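Local atomic coordinates of export chaperone SatS (Mycobacterium tuberculosis H37Rv, PDB entry 6DNM), a protein that acts as a chaperone for the SecA2 protein export pathway, probably by assisting proteins bound for export. Residues 111-116 with 162-167; 106-111 with 150-155. All blocks are in the same frame, centred on the assembly; numbering follows the deposited sequence.

Contact 1: residues 111-116 with 162-167; sequences GPDAVD and VGKPTA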
ATOM      1  N   GLY A 111     -11.115 -10.407 -17.827  1.00 22.48           N
ATOM      2  CA  GLY A 111     -10.337 -11.616 -17.756  1.00 22.34           C
ATOM      3  C   GLY A 111      -8.860 -11.378 -17.546  1.00 21.96           C
ATOM      4  O   GLY A 111      -8.368 -10.240 -17.557  1.00 21.81           O
ATOM      5  N   PRO A 112      -8.118 -12.470 -17.362  1.00 22.52           N
ATOM      6  CA  PRO A 112      -6.696 -12.337 -17.012  1.00 23.92           C
ATOM      7  C   PRO A 112      -5.882 -11.569 -18.033  1.00 25.64           C
ATOM      8  O   PRO A 112      -4.952 -10.854 -17.648  1.00 24.91           O
ATOM      9  CB  PRO A 112      -6.218 -13.791 -16.871  1.00 24.53           C
ATOM     10  CG  PRO A 112      -7.254 -14.615 -17.565  1.00 24.11           C
ATOM     11  CD  PRO A 112      -8.548 -13.875 -17.460  1.00 23.36           C
ATOM     12  N   ASP A 113      -6.207 -11.673 -19.323  1.00 27.24           N
ATOM     13  CA  ASP A 113      -5.383 -11.012 -20.329  1.00 30.22           C
ATOM     14  C   ASP A 113      -5.541  -9.497 -20.324  1.00 28.68           C
ATOM     15  O   ASP A 113      -4.698  -8.798 -20.900  1.00 29.97           O
ATOM     16  CB  ASP A 113      -5.650 -11.595 -21.719  1.00 34.30           C
ATOM     17  CG  ASP A 113      -5.540 -13.109 -21.745  1.00 37.24           C
ATOM     18  OD1 ASP A 113      -6.286 -13.751 -22.513  1.00 39.77           O
ATOM     19  OD2 ASP A 113      -4.707 -13.656 -20.992  1.00 38.08           O
ATOM     20  N   ALA A 114      -6.589  -8.972 -19.687  1.00 26.18           N
ATOM     21  CA  ALA A 114      -6.757  -7.533 -19.536  1.00 25.23           C
ATOM     22  C   ALA A 114      -6.026  -6.970 -18.324  1.00 23.37           C
ATOM     23  O   ALA A 114      -5.912  -5.744 -18.203  1.00 24.09           O
ATOM     24  CB  ALA A 114      -8.242  -7.174 -19.429  1.00 26.12           C
ATOM     25  N   VAL A 115      -5.538  -7.824 -17.431  1.00 21.79           N
ATOM     26  CA  VAL A 115      -4.894  -7.383 -16.197  1.00 20.57           C
ATOM     27  C   VAL A 115      -3.396  -7.259 -16.432  1.00 20.76           C
ATOM     28  O   VAL A 115      -2.750  -8.200 -16.912  1.00 23.46           O
ATOM     29  CB  VAL A 115      -5.174  -8.362 -15.047  1.00 19.09           C
ATOM     30  CG1 VAL A 115      -4.490  -7.864 -13.784  1.00 19.29           C
ATOM     31  CG2 VAL A 115      -6.669  -8.530 -14.840  1.00 19.22           C
ATOM     32  N   ASP A 116      -2.832  -6.108 -16.082  1.00 19.22           N
ATOM     33  CA  ASP A 116      -1.395  -5.931 -16.216  1.00 18.50           C
ATOM     34  C   ASP A 116      -0.688  -6.647 -15.074  1.00 16.96           C
ATOM     35  O   ASP A 116      -0.947  -6.365 -13.898  1.00 17.23           O
ATOM     36  CB  ASP A 116      -1.021  -4.453 -16.209  1.00 19.75           C
ATOM     37  CG  ASP A 116       0.460  -4.246 -16.423  1.00 23.04           C
ATOM     38  OD1 ASP A 116       0.902  -4.379 -17.577  1.00 26.47           O
ATOM     39  OD2 ASP A 116       1.192  -3.980 -15.446  1.00 23.35           O
ATOM     40  N   VAL A 162      -0.813 -22.614 -16.995  1.00 20.03           N
ATOM     41  CA  VAL A 162      -1.748 -22.857 -18.086  1.00 21.92           C
ATOM     42  C   VAL A 162      -3.170 -23.076 -17.584  1.00 24.08           C
ATOM     43  O   VAL A 162      -4.046 -23.452 -18.365  1.00 26.31           O
ATOM     44  CB  VAL A 162      -1.285 -24.004 -19.002  1.00 23.07           C
ATOM     45  CG1 VAL A 162      -0.108 -23.555 -19.844  1.00 23.34           C
ATOM     46  CG2 VAL A 162      -0.924 -25.237 -18.181  1.00 23.11           C
ATOM     47  N   GLY A 163      -3.421 -22.862 -16.299  1.00 26.12           N
ATOM     48  CA  GLY A 163      -4.761 -23.025 -15.772  1.00 27.98           C
ATOM     49  C   GLY A 163      -5.578 -21.758 -15.915  1.00 29.22           C
ATOM     50  O   GLY A 163      -5.895 -21.104 -14.917  1.00 30.54           O
ATOM     51  N   LYS A 164      -5.920 -21.398 -17.146  1.00 29.33           N
ATOM     52  CA  LYS A 164      -6.528 -20.091 -17.391  1.00 27.73           C
ATOM     53  C   LYS A 164      -7.991 -20.074 -16.957  1.00 24.70           C
ATOM     54  O   LYS A 164      -8.791 -20.870 -17.463  1.00 25.84           O
ATOM     55  CB  LYS A 164      -6.413 -19.705 -18.860  1.00 29.94           C
ATOM     56  CG  LYS A 164      -7.108 -18.397 -19.196  1.00 31.84           C
ATOM     57  CD  LYS A 164      -7.064 -18.104 -20.684  1.00 33.77           C
ATOM     58  CE  LYS A 164      -6.820 -16.631 -20.953  1.00 35.97           C
ATOM     59  NZ  LYS A 164      -6.157 -16.425 -22.275  1.00 37.43           N
ATOM     60  N   PRO A 165      -8.375 -19.195 -16.038  1.00 21.69           N
ATOM     61  CA  PRO A 165      -9.796 -19.070 -15.688  1.00 20.28           C
ATOM     62  C   PRO A 165     -10.594 -18.634 -16.903  1.00 20.22           C
ATOM     63  O   PRO A 165     -10.123 -17.844 -17.722  1.00 20.26           O
ATOM     64  CB  PRO A 165      -9.790 -17.977 -14.611  1.00 21.54           C
ATOM     65  CG  PRO A 165      -8.412 -17.992 -14.057  1.00 22.28           C
ATOM     66  CD  PRO A 165      -7.520 -18.325 -15.214  1.00 22.44           C
ATOM     67  N   THR A 166     -11.810 -19.156 -17.013  1.00 20.98           N
ATOM     68  CA  THR A 166     -12.633 -18.971 -18.197  1.00 21.37           C
ATOM     69  C   THR A 166     -13.814 -18.050 -17.904  1.00 19.29           C
ATOM     70  O   THR A 166     -14.326 -17.996 -16.781  1.00 18.88           O
ATOM     71  CB  THR A 166     -13.136 -20.323 -18.719  1.00 24.10           C
ATOM     72  OG1 THR A 166     -13.644 -21.097 -17.628  1.00 26.56           O
ATOM     73  CG2 THR A 166     -11.988 -21.092 -19.362  1.00 25.77           C
ATOM     74  N   ALA A 167     -14.245 -17.324 -18.933  1.00 18.85           N
ATOM     75  CA  ALA A 167     -15.306 -16.340 -18.788  1.00 18.63           C
ATOM     76  C   ALA A 167     -16.632 -17.016 -18.434  1.00 17.98           C
ATOM     77  O   ALA A 167     -16.864 -18.177 -18.788  1.00 19.79           O
ATOM     78  CB  ALA A 167     -15.478 -15.582 -20.100  1.00 19.51           C
TER
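Pro112 and Pro165 mark the packed side of this meeting of two loops. Both rings are buried and their first bonds point across the gap; CG of Pro112 lies 4.4 Å from CD of Pro165, a modest apolar touch. Lys164 adds its aliphatic part to the same layer, crossing the Pro112 ring at about a right angle with its CE 4.0 Å from Pro112 CG. On this packed side Tyr155 of helix 148-157 touches Pro112, Lys164 and Pro165 alike. Pro112 opens a short 3-10 turn, residues 112-114, within the loop between helices 104-110 and 117-134. Within it the N of Ala114 bonds to the O of Gly111 at 3.1 Å, while residues 162-167 run past as irregular chain. The other side is solvent-facing and polar. Here exposed Lys164 sets CG anti to its backbone N (chi1 176°), bends at chi3 (-140°), and brings NZ 2.7 Å from OD1 of Asp113, an exposed residue. This salt bridge uses the syn lone pair of OD1; OD2 of Asp113 is 3.4 Å from NZ of Lys164, so the ammonium group favours one oxygen. With both partners exposed, water probably screens much of the attraction.

Contact 2: residues 106-111 with 150-155; sequences DDFADG and GQLVAY
Phe108 puts its ring atom CD1 3.7 Å from CD2 of Leu152, the closest approach between residues 106-111 and 150-155. Leu152 CG follows at 4.2 Å from CD1 of Phe108, so one corner of the ring takes the leucine's branch point and one of its methyls. Farther along the ring, CZ of Phe108 lies 4.2 Å from CG2 of Val153, and both methyls come in obliquely. The ring reaches them because CG of Phe108 stands anti to its carbonyl carbon (chi1 -75°), carrying the end of the side chain closer to the other helix than its first bond would suggest. Leu152 instead points at its partner from the start. In the next shell, helix 117-134 supplies Leu120, against both Phe108 and Val153, and Val124, against Val153. Helix 170-185 adds Val173 and Trp176 to the surroundings of Phe108, the rings of Phe108 and Trp176 meeting with planes at about 55°, and Ala172 to those of Leu152. This is plain packing among helices. Phe108, Leu152 and Val153 are all buried and meet through carbon alone, which implies cohesion from dispersion and the exclusion of water, with the fit set by shape and not by polar bonds.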
ATOM      1  N   ASP A 106     -12.152  -3.072 -13.392  1.00 18.18           N
ATOM      2  CA  ASP A 106     -12.595  -3.167 -14.779  1.00 19.48           C
ATOM      3  C   ASP A 106     -11.819  -4.242 -15.525  1.00 19.18           C
ATOM      4  O   ASP A 106     -12.401  -4.992 -16.315  1.00 21.84           O
ATOM      5  CB  ASP A 106     -12.459  -1.804 -15.464  1.00 21.35           C
ATOM      6  CG  ASP A 106     -13.246  -0.721 -14.755  1.00 24.63           C
ATOM      7  OD1 ASP A 106     -12.630   0.266 -14.305  1.00 26.89           O
ATOM      8  OD2 ASP A 106     -14.479  -0.877 -14.623  1.00 26.93           O
ATOM      9  N   ASP A 107     -10.518  -4.365 -15.244  1.00 18.78           N
ATOM     10  CA  ASP A 107      -9.702  -5.349 -15.947  1.00 18.13           C
ATOM     11  C   ASP A 107     -10.091  -6.779 -15.578  1.00 17.92           C
ATOM     12  O   ASP A 107     -10.136  -7.654 -16.449  1.00 18.44           O
ATOM     13  CB  ASP A 107      -8.219  -5.099 -15.689  1.00 19.74           C
ATOM     14  CG  ASP A 107      -7.749  -3.783 -16.272  1.00 20.97           C
ATOM     15  OD1 ASP A 107      -8.404  -3.294 -17.216  1.00 21.14           O
ATOM     16  OD2 ASP A 107      -6.733  -3.229 -15.790  1.00 21.95           O
ATOM     17  N   PHE A 108     -10.351  -7.044 -14.293  1.00 17.09           N
ATOM     18  CA  PHE A 108     -10.775  -8.386 -13.893  1.00 16.25           C
ATOM     19  C   PHE A 108     -12.030  -8.813 -14.642  1.00 16.94           C
ATOM     20  O   PHE A 108     -12.185  -9.991 -14.987  1.00 17.40           O
ATOM     21  CB  PHE A 108     -11.020  -8.441 -12.383  1.00 16.05           C
ATOM     22  CG  PHE A 108      -9.762  -8.467 -11.554  1.00 16.75           C
ATOM     23  CD1 PHE A 108      -8.736  -9.360 -11.835  1.00 18.06           C
ATOM     24  CD2 PHE A 108      -9.615  -7.610 -10.481  1.00 17.17           C
ATOM     25  CE1 PHE A 108      -7.572  -9.377 -11.066  1.00 18.91           C
ATOM     26  CE2 PHE A 108      -8.471  -7.630  -9.709  1.00 17.05           C
ATOM     27  CZ  PHE A 108      -7.447  -8.514 -10.002  1.00 17.21           C
ATOM     28  N   ALA A 109     -12.933  -7.863 -14.913  1.00 17.98           N
ATOM     29  CA  ALA A 109     -14.169  -8.188 -15.615  1.00 19.37           C
ATOM     30  C   ALA A 109     -13.916  -8.662 -17.037  1.00 20.18           C
ATOM     31  O   ALA A 109     -14.747  -9.392 -17.590  1.00 20.26           O
ATOM     32  CB  ALA A 109     -15.110  -6.980 -15.618  1.00 19.98           C
ATOM     33  N   ASP A 110     -12.793  -8.267 -17.633  1.00 21.64           N
ATOM     34  CA  ASP A 110     -12.422  -8.684 -18.979  1.00 23.33           C
ATOM     35  C   ASP A 110     -11.506  -9.901 -18.992  1.00 23.35           C
ATOM     36  O   ASP A 110     -11.151 -10.386 -20.072  1.00 25.38           O
ATOM     37  CB  ASP A 110     -11.758  -7.525 -19.725  1.00 26.64           C
ATOM     38  CG  ASP A 110     -12.732  -6.424 -20.078  1.00 31.25           C
ATOM     39  OD1 ASP A 110     -13.927  -6.728 -20.281  1.00 33.25           O
ATOM     40  OD2 ASP A 110     -12.298  -5.255 -20.154  1.00 33.32           O
ATOM     41  N   GLY A 111     -11.115 -10.407 -17.827  1.00 22.48           N
ATOM     42  CA  GLY A 111     -10.337 -11.616 -17.756  1.00 22.34           C
ATOM     43  C   GLY A 111      -8.860 -11.378 -17.546  1.00 21.96           C
ATOM     44  O   GLY A 111      -8.368 -10.240 -17.557  1.00 21.81           O
ATOM     45  N   GLY A 150      -8.787 -15.327  -6.001  1.00 13.09           N
ATOM     46  CA  GLY A 150      -7.463 -15.859  -5.714  1.00 14.09           C
ATOM     47  C   GLY A 150      -6.917 -16.694  -6.855  1.00 13.34           C
ATOM     48  O   GLY A 150      -5.728 -16.626  -7.175  1.00 14.12           O
ATOM     49  N   GLN A 151      -7.788 -17.474  -7.498  1.00 13.40           N
ATOM     50  CA  GLN A 151      -7.391 -18.256  -8.665  1.00 14.61           C
ATOM     51  C   GLN A 151      -6.974 -17.348  -9.824  1.00 13.73           C
ATOM     52  O   GLN A 151      -5.958 -17.589 -10.492  1.00 14.51           O
ATOM     53  CB  GLN A 151      -8.568 -19.149  -9.053  1.00 16.90           C
ATOM     54  CG  GLN A 151      -8.451 -19.910 -10.336  1.00 19.53           C
ATOM     55  CD  GLN A 151      -9.782 -20.540 -10.712  1.00 21.16           C
ATOM     56  OE1 GLN A 151     -10.503 -20.023 -11.569  1.00 20.86           O
ATOM     57  NE2 GLN A 151     -10.122 -21.659 -10.065  1.00 22.87           N
ATOM     58  N   LEU A 152      -7.737 -16.283 -10.067  1.00 13.98           N
ATOM     59  CA  LEU A 152      -7.419 -15.370 -11.163  1.00 14.03           C
ATOM     60  C   LEU A 152      -6.111 -14.623 -10.907  1.00 13.63           C
ATOM     61  O   LEU A 152      -5.268 -14.499 -11.808  1.00 14.77           O
ATOM     62  CB  LEU A 152      -8.586 -14.402 -11.361  1.00 14.66           C
ATOM     63  CG  LEU A 152      -8.544 -13.461 -12.567  1.00 16.64           C
ATOM     64  CD1 LEU A 152      -8.155 -14.188 -13.846  1.00 19.48           C
ATOM     65  CD2 LEU A 152      -9.897 -12.781 -12.729  1.00 17.92           C
ATOM     66  N   VAL A 153      -5.929 -14.117  -9.687  1.00 12.31           N
ATOM     67  CA  VAL A 153      -4.694 -13.428  -9.331  1.00 13.84           C
ATOM     68  C   VAL A 153      -3.497 -14.355  -9.497  1.00 13.04           C
ATOM     69  O   VAL A 153      -2.478 -13.977 -10.089  1.00 13.96           O
ATOM     70  CB  VAL A 153      -4.805 -12.882  -7.900  1.00 13.82           C
ATOM     71  CG1 VAL A 153      -3.441 -12.402  -7.393  1.00 15.11           C
ATOM     72  CG2 VAL A 153      -5.835 -11.764  -7.858  1.00 13.27           C
ATOM     73  N   ALA A 154      -3.595 -15.587  -8.975  1.00 13.47           N
ATOM     74  CA  ALA A 154      -2.470 -16.515  -9.078  1.00 13.89           C
ATOM     75  C   ALA A 154      -2.119 -16.781 -10.538  1.00 13.87           C
ATOM     76  O   ALA A 154      -0.938 -16.844 -10.902  1.00 15.04           O
ATOM     77  CB  ALA A 154      -2.771 -17.814  -8.324  1.00 15.04           C
ATOM     78  N   TYR A 155      -3.136 -16.910 -11.394  1.00 13.97           N
ATOM     79  CA  TYR A 155      -2.880 -17.146 -12.808  1.00 13.96           C
ATOM     80  C   TYR A 155      -2.144 -15.972 -13.448  1.00 14.67           C
ATOM     81  O   TYR A 155      -1.148 -16.168 -14.155  1.00 15.93           O
ATOM     82  CB  TYR A 155      -4.187 -17.442 -13.543  1.00 14.89           C
ATOM     83  CG  TYR A 155      -3.951 -17.638 -15.025  1.00 16.69           C
ATOM     84  CD1 TYR A 155      -3.469 -18.849 -15.512  1.00 19.14           C
ATOM     85  CD2 TYR A 155      -4.169 -16.607 -15.934  1.00 18.46           C
ATOM     86  CE1 TYR A 155      -3.232 -19.034 -16.861  1.00 21.46           C
ATOM     87  CE2 TYR A 155      -3.932 -16.787 -17.292  1.00 20.41           C
ATOM     88  CZ  TYR A 155      -3.463 -18.002 -17.747  1.00 21.99           C
ATOM     89  OH  TYR A 155      -3.224 -18.181 -19.096  1.00 25.22           O
TER

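Coming from the N terminus, the chain reaches helix 104-110, whose end carries the first half of contact 2, and passes through Gly111, shared by both contacts, into the first half of contact 1. It then runs through helices 117-134 and 138-142 to helix 148-157, where contact 2 closes its loop of 38 intervening residues. Contact 1 closes later, in the loop before helix 170-185, so the two closures cross. Their centres are only 6 Å apart, and helix 148-157, which carries the second half of contact 2, also touches both loops of contact 1. Contact 2 joins helices 104-110 and 148-157 to each other; contact 1 joins the loop after one to the loop after the other.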